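Local coordinates for zinc chaperone AztD (Citrobacter koseri, PDB 6CMK), which acts as a periplasmic zinc chaperone that binds zinc ions and hands one of them directly to the solute-binding protein AztC of the AztABCD transport system, at residues B[166-171]-B[191-196]; B[124-129]-B[214-219]; B[135-140]-B[162-167]. All coordinates share one frame; numbering follows the deposited sequence.

Contact 1 (B[166-171]-B[191-196]); sequences APHHGV and KRPVGA
Pro-193 packs with one side of its ring against both the imidazole of His-168 and the carbonyl oxygen of His-169. Its CB lies 3.9 Å from His-168 CD2, approaching the ring obliquely; its CD reaches 3.4 Å from His-169 O, a van der Waals approach to a polar atom. The imidazole turns toward Pro-193 because His-168 CG sits between the backbone N and the carbonyl carbon (chi1 64°). Its rotation is fixed from both nitrogens: ND1 donates in the ring plane to Ala-166 O, 2.8 Å away and nearly straight at 168°, while NE2 bonds to Ser-182 OG. Both segments belong to the beta-propeller, where the loop from strand 160-163 to strand 172-174 joins one blade to the next and residues 191-196 run into strand 195-200 of that next blade. In His-169 the ring instead extends away from its own backbone N (chi1 -175°), and NE2 binds zinc together with His-126 and His-216; ND1 of His-169 is hydrogen-bonded to Asp-139 OD2, a second-shell partner. At the backbone, a water accepts from His-169 N at 2.9 Å and donates to Lys-191 O, also at 2.9 Å.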
ATOM      1  N   ALA B 166     -21.720  -5.144  28.718  1.00 25.57           N
ATOM      2  CA  ALA B 166     -21.736  -4.230  29.842  1.00 26.73           C
ATOM      3  C   ALA B 166     -20.685  -3.156  29.617  1.00 27.99           C
ATOM      4  O   ALA B 166     -19.612  -3.455  29.067  1.00 27.21           O
ATOM      5  CB  ALA B 166     -21.473  -4.936  31.174  1.00 31.69           C
ATOM      6  N   PRO B 167     -20.957  -1.913  30.010  1.00 30.17           N
ATOM      7  CA  PRO B 167     -19.935  -0.868  29.899  1.00 28.83           C
ATOM      8  C   PRO B 167     -18.656  -1.260  30.623  1.00 26.75           C
ATOM      9  O   PRO B 167     -18.675  -1.651  31.792  1.00 27.20           O
ATOM     10  CB  PRO B 167     -20.605   0.349  30.551  1.00 33.71           C
ATOM     11  CG  PRO B 167     -22.056   0.099  30.416  1.00 30.27           C
ATOM     12  CD  PRO B 167     -22.235  -1.379  30.516  1.00 33.32           C
ATOM     13  N   HIS B 168     -17.536  -1.167  29.915  1.00 24.84           N
ATOM     14  CA  HIS B 168     -16.237  -1.387  30.534  1.00 20.84           C
ATOM     15  C   HIS B 168     -15.189  -0.680  29.695  1.00 23.86           C
ATOM     16  O   HIS B 168     -15.473  -0.193  28.598  1.00 22.52           O
ATOM     17  CB  HIS B 168     -15.923  -2.881  30.690  1.00 22.99           C
ATOM     18  CG  HIS B 168     -15.798  -3.629  29.396  1.00 20.45           C
ATOM     19  ND1 HIS B 168     -16.892  -4.065  28.679  1.00 21.18           N
ATOM     20  CD2 HIS B 168     -14.709  -4.064  28.720  1.00 21.82           C
ATOM     21  CE1 HIS B 168     -16.481  -4.718  27.606  1.00 25.43           C
ATOM     22  NE2 HIS B 168     -15.161  -4.731  27.606  1.00 21.98           N
ATOM     23  N   HIS B 169     -13.974  -0.600  30.242  1.00 20.75           N
ATOM     24  CA  HIS B 169     -12.836  -0.061  29.501  1.00 23.20           C
ATOM     25  C   HIS B 169     -12.315  -1.161  28.600  1.00 24.44           C
ATOM     26  O   HIS B 169     -11.508  -1.999  29.007  1.00 25.45           O
ATOM     27  CB  HIS B 169     -11.732   0.435  30.425  1.00 23.05           C
ATOM     28  CG  HIS B 169     -10.609   1.096  29.691  1.00 28.79           C
ATOM     29  ND1 HIS B 169     -10.763   2.290  29.019  1.00 30.73           N
ATOM     30  CD2 HIS B 169      -9.328   0.707  29.478  1.00 38.83           C
ATOM     31  CE1 HIS B 169      -9.620   2.621  28.446  1.00 36.32           C
ATOM     32  NE2 HIS B 169      -8.734   1.677  28.708  1.00 36.19           N
ATOM     33  N   GLY B 170     -12.765  -1.142  27.352  1.00 22.39           N
ATOM     34  CA  GLY B 170     -12.475  -2.226  26.448  1.00 22.51           C
ATOM     35  C   GLY B 170     -11.970  -1.769  25.100  1.00 19.70           C
ATOM     36  O   GLY B 170     -11.491  -0.637  24.944  1.00 19.62           O
ATOM     37  N   VAL B 171     -12.068  -2.660  24.118  1.00 18.96           N
ATOM     38  CA  VAL B 171     -11.607  -2.372  22.771  1.00 15.17           C
ATOM     39  C   VAL B 171     -12.421  -3.203  21.794  1.00 16.64           C
ATOM     40  O   VAL B 171     -12.801  -4.340  22.083  1.00 17.26           O
ATOM     41  CB  VAL B 171     -10.091  -2.651  22.645  1.00 17.28           C
ATOM     42  CG1 VAL B 171      -9.780  -4.083  23.044  1.00 20.03           C
ATOM     43  CG2 VAL B 171      -9.599  -2.347  21.230  1.00 18.17           C
ATOM     44  N   LYS B 191     -13.474  -3.738  36.539  1.00 33.90           N
ATOM     45  CA  LYS B 191     -12.162  -4.341  36.399  1.00 30.95           C
ATOM     46  C   LYS B 191     -11.804  -4.457  34.926  1.00 29.79           C
ATOM     47  O   LYS B 191     -12.619  -4.203  34.035  1.00 25.69           O
ATOM     48  CB  LYS B 191     -12.135  -5.714  37.062  1.00 33.95           C
ATOM     49  CG  LYS B 191     -12.452  -5.661  38.543  1.00 44.55           C
ATOM     50  CD  LYS B 191     -11.672  -6.708  39.316  1.00 59.80           C
ATOM     51  CE  LYS B 191     -11.683  -6.411  40.801  1.00 77.45           C
ATOM     52  NZ  LYS B 191     -12.407  -7.456  41.566  1.00 85.20           N
ATOM     53  N   ARG B 192     -10.558  -4.839  34.662  0.57 25.97           N
ATOM     54  CA  ARG B 192     -10.152  -5.032  33.283  0.57 26.45           C
ATOM     55  C   ARG B 192     -10.961  -6.173  32.669  0.57 22.26           C
ATOM     56  O   ARG B 192     -11.447  -7.061  33.375  0.57 25.26           O
ATOM     57  CB  ARG B 192      -8.652  -5.316  33.188  0.57 29.22           C
ATOM     58  CG  ARG B 192      -7.796  -4.050  33.186  0.57 29.72           C
ATOM     59  CD  ARG B 192      -6.293  -4.325  33.081  0.57 35.22           C
ATOM     60  NE  ARG B 192      -5.541  -3.082  32.897  0.57 37.21           N
ATOM     61  CZ  ARG B 192      -4.223  -3.003  32.731  0.57 32.83           C
ATOM     62  NH1 ARG B 192      -3.479  -4.097  32.725  0.57 25.21           N
ATOM     63  NH2 ARG B 192      -3.647  -1.820  32.572  0.57 45.55           N
ATOM     64  N   PRO B 193     -11.147  -6.157  31.354  1.00 22.70           N
ATOM     65  CA  PRO B 193     -11.851  -7.263  30.699  1.00 19.86           C
ATOM     66  C   PRO B 193     -11.051  -8.555  30.807  1.00 24.16           C
ATOM     67  O   PRO B 193      -9.857  -8.565  31.115  1.00 23.61           O
ATOM     68  CB  PRO B 193     -12.006  -6.789  29.249  1.00 21.65           C
ATOM     69  CG  PRO B 193     -11.028  -5.667  29.083  1.00 22.87           C
ATOM     70  CD  PRO B 193     -10.834  -5.056  30.428  1.00 26.68           C
ATOM     71  N   VAL B 194     -11.738  -9.667  30.545  1.00 23.40           N
ATOM     72  CA  VAL B 194     -11.225 -11.000  30.839  1.00 25.59           C
ATOM     73  C   VAL B 194     -10.883 -11.779  29.585  1.00 29.20           C
ATOM     74  O   VAL B 194     -10.426 -12.928  29.687  1.00 27.99           O
ATOM     75  CB  VAL B 194     -12.218 -11.797  31.706  1.00 25.86           C
ATOM     76  CG1 VAL B 194     -12.461 -11.072  33.017  1.00 27.97           C
ATOM     77  CG2 VAL B 194     -13.532 -12.002  30.973  1.00 26.36           C
ATOM     78  N   GLY B 195     -11.079 -11.193  28.411  1.00 25.31           N
ATOM     79  CA  GLY B 195     -10.783 -11.873  27.167  1.00 23.77           C
ATOM     80  C   GLY B 195     -11.424 -11.119  26.020  1.00 21.48           C
ATOM     81  O   GLY B 195     -11.821  -9.962  26.174  1.00 19.63           O
ATOM     82  N   ALA B 196     -11.533 -11.797  24.880  1.00 21.34           N
ATOM     83  CA  ALA B 196     -12.116 -11.206  23.686  1.00 19.31           C
ATOM     84  C   ALA B 196     -12.924 -12.270  22.965  1.00 19.36           C
ATOM     85  O   ALA B 196     -12.691 -13.469  23.129  1.00 25.35           O
ATOM     86  CB  ALA B 196     -11.050 -10.639  22.743  1.00 18.95           C
TER
HETATM   87  O   HOH W   1     -13.447  -1.643  32.938  1.00 27.93           O

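Contact 2 (B[124-129]-B[214-219])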
ATOM      1  N   PRO B 124     -15.828   8.211  25.444  1.00 24.64           N
ATOM      2  CA  PRO B 124     -15.170   7.526  24.327  1.00 20.91           C
ATOM      3  C   PRO B 124     -13.753   7.140  24.716  1.00 21.74           C
ATOM      4  O   PRO B 124     -13.038   7.900  25.376  1.00 22.93           O
ATOM      5  CB  PRO B 124     -15.207   8.558  23.195  1.00 24.33           C
ATOM      6  CG  PRO B 124     -15.399   9.863  23.857  1.00 23.34           C
ATOM      7  CD  PRO B 124     -16.239   9.577  25.081  1.00 25.31           C
ATOM      8  N   GLY B 125     -13.379   5.918  24.353  1.00 22.86           N
ATOM      9  CA  GLY B 125     -12.079   5.382  24.680  1.00 19.88           C
ATOM     10  C   GLY B 125     -11.332   4.940  23.443  1.00 18.77           C
ATOM     11  O   GLY B 125     -11.078   5.755  22.556  1.00 21.18           O
ATOM     12  N   HIS B 126     -11.017   3.649  23.350  1.00 20.44           N
ATOM     13  CA  HIS B 126     -10.110   3.172  22.313  1.00 19.26           C
ATOM     14  C   HIS B 126     -10.728   3.255  20.926  1.00 17.00           C
ATOM     15  O   HIS B 126     -11.889   2.903  20.709  1.00 17.52           O
ATOM     16  CB  HIS B 126      -9.670   1.742  22.608  1.00 22.20           C
ATOM     17  CG  HIS B 126      -8.629   1.657  23.679  1.00 45.96           C
ATOM     18  ND1 HIS B 126      -7.325   1.297  23.422  1.00 52.08           N
ATOM     19  CD2 HIS B 126      -8.692   1.921  25.006  1.00 54.33           C
ATOM     20  CE1 HIS B 126      -6.633   1.326  24.547  1.00 55.55           C
ATOM     21  NE2 HIS B 126      -7.440   1.702  25.523  1.00 51.52           N
ATOM     22  N   PHE B 127      -9.923   3.735  19.991  1.00 17.52           N
ATOM     23  CA  PHE B 127     -10.281   3.864  18.589  1.00 16.64           C
ATOM     24  C   PHE B 127      -9.424   2.887  17.801  1.00 16.15           C
ATOM     25  O   PHE B 127      -8.211   2.812  18.019  1.00 15.88           O
ATOM     26  CB  PHE B 127     -10.042   5.302  18.120  1.00 18.06           C
ATOM     27  CG  PHE B 127     -10.145   5.498  16.638  1.00 16.22           C
ATOM     28  CD1 PHE B 127      -9.061   5.245  15.809  1.00 16.09           C
ATOM     29  CD2 PHE B 127     -11.313   5.989  16.074  1.00 23.63           C
ATOM     30  CE1 PHE B 127      -9.163   5.441  14.449  1.00 16.54           C
ATOM     31  CE2 PHE B 127     -11.406   6.193  14.708  1.00 21.18           C
ATOM     32  CZ  PHE B 127     -10.332   5.922  13.901  1.00 18.73           C
ATOM     33  N   VAL B 128     -10.052   2.118  16.914  1.00 14.20           N
ATOM     34  CA  VAL B 128      -9.331   1.222  16.013  1.00 13.54           C
ATOM     35  C   VAL B 128      -9.885   1.405  14.612  1.00 18.49           C
ATOM     36  O   VAL B 128     -11.097   1.296  14.398  1.00 17.07           O
ATOM     37  CB  VAL B 128      -9.444  -0.258  16.425  1.00 13.23           C
ATOM     38  CG1 VAL B 128      -8.673  -1.126  15.426  1.00 14.49           C
ATOM     39  CG2 VAL B 128      -8.918  -0.494  17.822  1.00 17.45           C
ATOM     40  N   GLU B 129      -8.997   1.658  13.656  1.00 15.44           N
ATOM     41  CA  GLU B 129      -9.366   1.702  12.249  1.00 12.33           C
ATOM     42  C   GLU B 129      -8.439   0.787  11.466  1.00 14.95           C
ATOM     43  O   GLU B 129      -7.240   0.700  11.758  1.00 15.50           O
ATOM     44  CB  GLU B 129      -9.306   3.127  11.702  1.00 14.03           C
ATOM     45  CG  GLU B 129      -9.723   3.269  10.246  1.00 16.91           C
ATOM     46  CD  GLU B 129      -8.587   3.016   9.273  1.00 15.73           C
ATOM     47  OE1 GLU B 129      -7.409   3.125   9.684  1.00 15.43           O
ATOM     48  OE2 GLU B 129      -8.878   2.744   8.088  1.00 16.05           O
ATOM     49  N   GLY B 214      -7.097  -9.758  32.261  1.00 24.07           N
ATOM     50  CA  GLY B 214      -6.492  -8.447  32.378  1.00 27.42           C
ATOM     51  C   GLY B 214      -6.195  -7.836  31.029  1.00 27.12           C
ATOM     52  O   GLY B 214      -5.140  -7.219  30.847  1.00 24.06           O
ATOM     53  N   LEU B 215      -7.095  -8.012  30.068  1.00 18.24           N
ATOM     54  CA  LEU B 215      -6.847  -7.538  28.712  1.00 18.83           C
ATOM     55  C   LEU B 215      -6.787  -6.017  28.663  1.00 21.53           C
ATOM     56  O   LEU B 215      -7.702  -5.327  29.129  1.00 22.16           O
ATOM     57  CB  LEU B 215      -7.942  -8.059  27.788  1.00 19.06           C
ATOM     58  CG  LEU B 215      -7.716  -7.893  26.286  1.00 20.68           C
ATOM     59  CD1 LEU B 215      -8.404  -9.027  25.543  1.00 24.51           C
ATOM     60  CD2 LEU B 215      -8.243  -6.546  25.810  1.00 26.97           C
ATOM     61  N   HIS B 216      -5.701  -5.496  28.090  1.00 20.66           N
ATOM     62  CA  HIS B 216      -5.526  -4.066  27.880  1.00 18.08           C
ATOM     63  C   HIS B 216      -4.319  -3.857  26.980  1.00 23.28           C
ATOM     64  O   HIS B 216      -3.254  -4.431  27.232  1.00 23.54           O
ATOM     65  CB  HIS B 216      -5.329  -3.312  29.200  1.00 23.38           C
ATOM     66  CG  HIS B 216      -5.336  -1.826  29.045  1.00 45.80           C
ATOM     67  ND1 HIS B 216      -4.185  -1.093  28.845  1.00 49.23           N
ATOM     68  CD2 HIS B 216      -6.353  -0.934  29.052  1.00 58.64           C
ATOM     69  CE1 HIS B 216      -4.494   0.186  28.740  1.00 52.57           C
ATOM     70  NE2 HIS B 216      -5.804   0.310  28.862  1.00 56.55           N
ATOM     71  N   GLY B 217      -4.475  -3.058  25.939  1.00 21.72           N
ATOM     72  CA  GLY B 217      -3.428  -2.845  24.949  1.00 18.40           C
ATOM     73  C   GLY B 217      -3.823  -3.445  23.615  1.00 17.64           C
ATOM     74  O   GLY B 217      -4.311  -4.578  23.543  1.00 18.39           O
ATOM     75  N   SER B 218      -3.594  -2.686  22.546  1.00 14.86           N
ATOM     76  CA  SER B 218      -4.085  -3.056  21.226  1.00 16.38           C
ATOM     77  C   SER B 218      -3.266  -2.352  20.155  1.00 17.63           C
ATOM     78  O   SER B 218      -2.920  -1.179  20.299  1.00 18.47           O
ATOM     79  CB  SER B 218      -5.565  -2.687  21.076  1.00 18.77           C
ATOM     80  OG  SER B 218      -5.769  -1.339  21.467  1.00 25.15           O
ATOM     81  N   ALA B 219      -2.978  -3.070  19.070  1.00 12.74           N
ATOM     82  CA  ALA B 219      -2.323  -2.469  17.919  1.00 11.54           C
ATOM     83  C   ALA B 219      -2.428  -3.424  16.747  1.00 11.22           C
ATOM     84  O   ALA B 219      -2.575  -4.630  16.927  1.00 13.46           O
ATOM     85  CB  ALA B 219      -0.849  -2.163  18.184  1.00 14.44           C
TER
HETATM   86  O   HOH W   2      -6.943   1.309  20.268  1.00 33.52           O
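The imidazoles of His-126 and His-216 meet edge to face, the edge of His-126 directed in an offset fashion at the face of His-216, with centroids 5.6 Å apart and planes at 87°. At the edge of the His-126 ring, in its plane, ND1 donates to a water at 3.2 Å. This is the high-affinity zinc site 1 of the beta-propeller, gathered from one blade strand and two loops: His-126 on strand 124-130, His-216 just before strand 218-221, and His-169 in the loop before strand 172-174. The two NE2 atoms, of His-126 and His-216, stand 4.0 Å apart because both coordinate the same zinc ion. Their side chains reach it by different torsions: His-126 CG lies opposite its carbonyl carbon (chi1 -77°), whereas His-216 CG is opposite the backbone N (chi1 -172°), which carries the end of the ring closer to His-126 than its CB direction suggests. Each ring is also held at its other nitrogen, His-216 ND1 by Ser-260 O and His-126 ND1 by the water. Ser-218 OG comes obliquely to the His-126 ring, 3.6 Å from ND1. The same water bridges the segments, lying 3.1 Å from Ser-218 OG and donating to Phe-127 O at 3.0 Å.

Contact 3 (B[135-140]-B[162-167]); sequences AQWFDG and VNVVAP
Apolar packing joins the indole of Trp-137 to the isopropyl group of Val-164, the two side chains coming from opposite directions. The far end of the six-membered ring does the touching: CH2 lies 3.6 Å from Val-164 CG1, which approaches the ring obliquely, and CZ2 is 4.0 Å from Val-164 CG2. Trp-137 CG stands opposite the backbone N (chi1 -166°), which brings the indole nearer to Val-164 than its CB points. Contacts of carbon with backbone follow at the other end, where Pro-167 CB rests 3.5 Å from Asp-139 O and 4.0 Å from Gly-140 C. Both segments belong to one four-stranded antiparallel blade of the beta-propeller: strand 133-138 is its second strand and strand 160-163 its fourth, at one edge, and the contact forms at the end of each strand and in the loops that follow. Hydrogen bonds lie within a segment or reach the following loop. Asn-163 OD1 accepts from Val-165 N at 2.8 Å, an Asx turn in which the donor stands well above the carbonyl plane, with an N-H...O angle of 134°. Trp-137 NE1 donates to His-168 O, in the loop that leads on to the next blade.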
ATOM      1  N   ALA B 135     -13.860   1.263  14.401  1.00 13.56           N
ATOM      2  CA  ALA B 135     -14.574   0.877  15.613  1.00 16.19           C
ATOM      3  C   ALA B 135     -14.191   1.847  16.711  1.00 16.63           C
ATOM      4  O   ALA B 135     -13.017   1.934  17.071  1.00 17.40           O
ATOM      5  CB  ALA B 135     -14.244  -0.558  16.040  1.00 19.08           C
ATOM      6  N   GLN B 136     -15.179   2.570  17.243  1.00 16.48           N
ATOM      7  CA  GLN B 136     -14.972   3.496  18.348  1.00 14.80           C
ATOM      8  C   GLN B 136     -15.608   2.907  19.603  1.00 16.12           C
ATOM      9  O   GLN B 136     -16.809   2.610  19.612  1.00 19.48           O
ATOM     10  CB  GLN B 136     -15.559   4.873  18.027  1.00 16.20           C
ATOM     11  CG  GLN B 136     -15.477   5.873  19.178  1.00 16.87           C
ATOM     12  CD  GLN B 136     -14.040   6.226  19.495  1.00 15.67           C
ATOM     13  OE1 GLN B 136     -13.307   6.704  18.627  1.00 17.85           O
ATOM     14  NE2 GLN B 136     -13.626   5.986  20.727  1.00 17.78           N
ATOM     15  N   TRP B 137     -14.801   2.730  20.645  1.00 15.49           N
ATOM     16  CA  TRP B 137     -15.275   2.252  21.937  1.00 19.72           C
ATOM     17  C   TRP B 137     -15.762   3.410  22.797  1.00 16.98           C
ATOM     18  O   TRP B 137     -15.219   4.519  22.751  1.00 17.57           O
ATOM     19  CB  TRP B 137     -14.162   1.510  22.671  1.00 21.96           C
ATOM     20  CG  TRP B 137     -14.645   0.704  23.832  1.00 20.31           C
ATOM     21  CD1 TRP B 137     -14.781   1.112  25.129  1.00 20.30           C
ATOM     22  CD2 TRP B 137     -15.053  -0.663  23.794  1.00 17.21           C
ATOM     23  NE1 TRP B 137     -15.259   0.074  25.904  1.00 21.75           N
ATOM     24  CE2 TRP B 137     -15.433  -1.026  25.101  1.00 18.15           C
ATOM     25  CE3 TRP B 137     -15.139  -1.618  22.772  1.00 19.69           C
ATOM     26  CZ2 TRP B 137     -15.883  -2.302  25.415  1.00 21.84           C
ATOM     27  CZ3 TRP B 137     -15.596  -2.890  23.091  1.00 22.38           C
ATOM     28  CH2 TRP B 137     -15.953  -3.218  24.404  1.00 20.54           C
ATOM     29  N   PHE B 138     -16.792   3.138  23.600  1.00 17.91           N
ATOM     30  CA  PHE B 138     -17.291   4.094  24.587  1.00 22.19           C
ATOM     31  C   PHE B 138     -17.332   3.392  25.937  1.00 26.60           C
ATOM     32  O   PHE B 138     -18.124   2.465  26.131  1.00 21.07           O
ATOM     33  CB  PHE B 138     -18.677   4.636  24.206  1.00 22.52           C
ATOM     34  CG  PHE B 138     -18.654   5.563  23.026  1.00 20.67           C
ATOM     35  CD1 PHE B 138     -18.706   5.056  21.741  1.00 20.47           C
ATOM     36  CD2 PHE B 138     -18.568   6.933  23.201  1.00 19.86           C
ATOM     37  CE1 PHE B 138     -18.674   5.897  20.647  1.00 19.06           C
ATOM     38  CE2 PHE B 138     -18.543   7.783  22.116  1.00 21.73           C
ATOM     39  CZ  PHE B 138     -18.592   7.260  20.830  1.00 23.51           C
ATOM     40  N   ASP B 139     -16.480   3.840  26.861  1.00 19.15           N
ATOM     41  CA  ASP B 139     -16.347   3.200  28.164  1.00 19.67           C
ATOM     42  C   ASP B 139     -17.630   3.247  28.983  1.00 29.57           C
ATOM     43  O   ASP B 139     -17.809   2.407  29.873  1.00 28.90           O
ATOM     44  CB  ASP B 139     -15.226   3.863  28.962  1.00 26.02           C
ATOM     45  CG  ASP B 139     -13.842   3.557  28.412  1.00 33.12           C
ATOM     46  OD1 ASP B 139     -13.709   2.729  27.484  1.00 23.66           O
ATOM     47  OD2 ASP B 139     -12.874   4.158  28.922  1.00 33.10           O
ATOM     48  N   GLY B 140     -18.515   4.211  28.727  1.00 23.64           N
ATOM     49  CA  GLY B 140     -19.739   4.355  29.493  1.00 25.68           C
ATOM     50  C   GLY B 140     -20.990   3.882  28.790  1.00 29.96           C
ATOM     51  O   GLY B 140     -22.091   4.086  29.317  1.00 30.61           O
ATOM     52  N   VAL B 162     -22.854  -2.046  18.170  1.00 21.90           N
ATOM     53  CA  VAL B 162     -22.629  -3.450  18.483  1.00 19.90           C
ATOM     54  C   VAL B 162     -22.599  -3.579  19.996  1.00 24.56           C
ATOM     55  O   VAL B 162     -21.781  -2.939  20.664  1.00 22.33           O
ATOM     56  CB  VAL B 162     -21.329  -3.966  17.850  1.00 20.49           C
ATOM     57  CG1 VAL B 162     -21.031  -5.393  18.319  1.00 22.79           C
ATOM     58  CG2 VAL B 162     -21.423  -3.889  16.328  1.00 25.47           C
ATOM     59  N   ASN B 163     -23.489  -4.402  20.535  1.00 23.49           N
ATOM     60  CA  ASN B 163     -23.573  -4.562  21.980  1.00 19.85           C
ATOM     61  C   ASN B 163     -22.324  -5.252  22.517  1.00 24.72           C
ATOM     62  O   ASN B 163     -21.840  -6.228  21.940  1.00 23.84           O
ATOM     63  CB  ASN B 163     -24.822  -5.370  22.336  1.00 28.37           C
ATOM     64  CG  ASN B 163     -25.048  -5.471  23.828  1.00 28.32           C
ATOM     65  OD1 ASN B 163     -24.546  -6.382  24.480  1.00 29.10           O
ATOM     66  ND2 ASN B 163     -25.819  -4.535  24.376  1.00 35.40           N
ATOM     67  N   VAL B 164     -21.809  -4.742  23.634  1.00 24.21           N
ATOM     68  CA  VAL B 164     -20.619  -5.288  24.272  1.00 27.04           C
ATOM     69  C   VAL B 164     -20.921  -5.770  25.691  1.00 27.18           C
ATOM     70  O   VAL B 164     -20.012  -5.926  26.503  1.00 24.09           O
ATOM     71  CB  VAL B 164     -19.462  -4.269  24.244  1.00 23.73           C
ATOM     72  CG1 VAL B 164     -19.092  -3.960  22.803  1.00 22.84           C
ATOM     73  CG2 VAL B 164     -19.841  -2.984  24.962  1.00 22.49           C
ATOM     74  N   VAL B 165     -22.214  -5.991  25.979  1.00 24.78           N
ATOM     75  CA  VAL B 165     -22.732  -6.708  27.144  1.00 22.35           C
ATOM     76  C   VAL B 165     -22.835  -5.764  28.337  1.00 30.76           C
ATOM     77  O   VAL B 165     -23.914  -5.601  28.921  1.00 29.24           O
ATOM     78  CB  VAL B 165     -21.889  -7.953  27.485  1.00 28.31           C
ATOM     79  CG1 VAL B 165     -22.375  -8.579  28.792  1.00 34.45           C
ATOM     80  CG2 VAL B 165     -21.989  -8.984  26.374  1.00 25.64           C
ATOM     81  N   ALA B 166     -21.720  -5.144  28.718  1.00 25.57           N
ATOM     82  CA  ALA B 166     -21.736  -4.230  29.842  1.00 26.73           C
ATOM     83  C   ALA B 166     -20.685  -3.156  29.617  1.00 27.99           C
ATOM     84  O   ALA B 166     -19.612  -3.455  29.067  1.00 27.21           O
ATOM     85  CB  ALA B 166     -21.473  -4.936  31.174  1.00 31.69           C
ATOM     86  N   PRO B 167     -20.957  -1.913  30.010  1.00 30.17           N
ATOM     87  CA  PRO B 167     -19.935  -0.868  29.899  1.00 28.83           C
ATOM     88  C   PRO B 167     -18.656  -1.260  30.623  1.00 26.75           C
ATOM     89  O   PRO B 167     -18.675  -1.651  31.792  1.00 27.20           O
ATOM     90  CB  PRO B 167     -20.605   0.349  30.551  1.00 33.71           C
ATOM     91  CG  PRO B 167     -22.056   0.099  30.416  1.00 30.27           C
ATOM     92  CD  PRO B 167     -22.235  -1.379  30.516  1.00 33.32           C
TER

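Overall arrangement
Contact 2 lies nearest the centre of the chain, its own centre about 9 Å from it, yet its touching residues remain partly exposed; the centres of contacts 1 and 3 lie about 19 Å from that of the chain, contact 1 mostly buried, contact 3 only partly. Contact 2 is polar, made of metal ligands and a water; contact 1 sets a proline against an imidazole and a carbonyl oxygen beside a water bridge, and contact 3 is chiefly apolar. Segment 124-129 and both segments of contact 3 lie in one blade, through paired strands 124-130 and 133-138. The zinc site ties them together: 166-171 supplies its third histidine, and 135-140 that histidine's carboxylate partner.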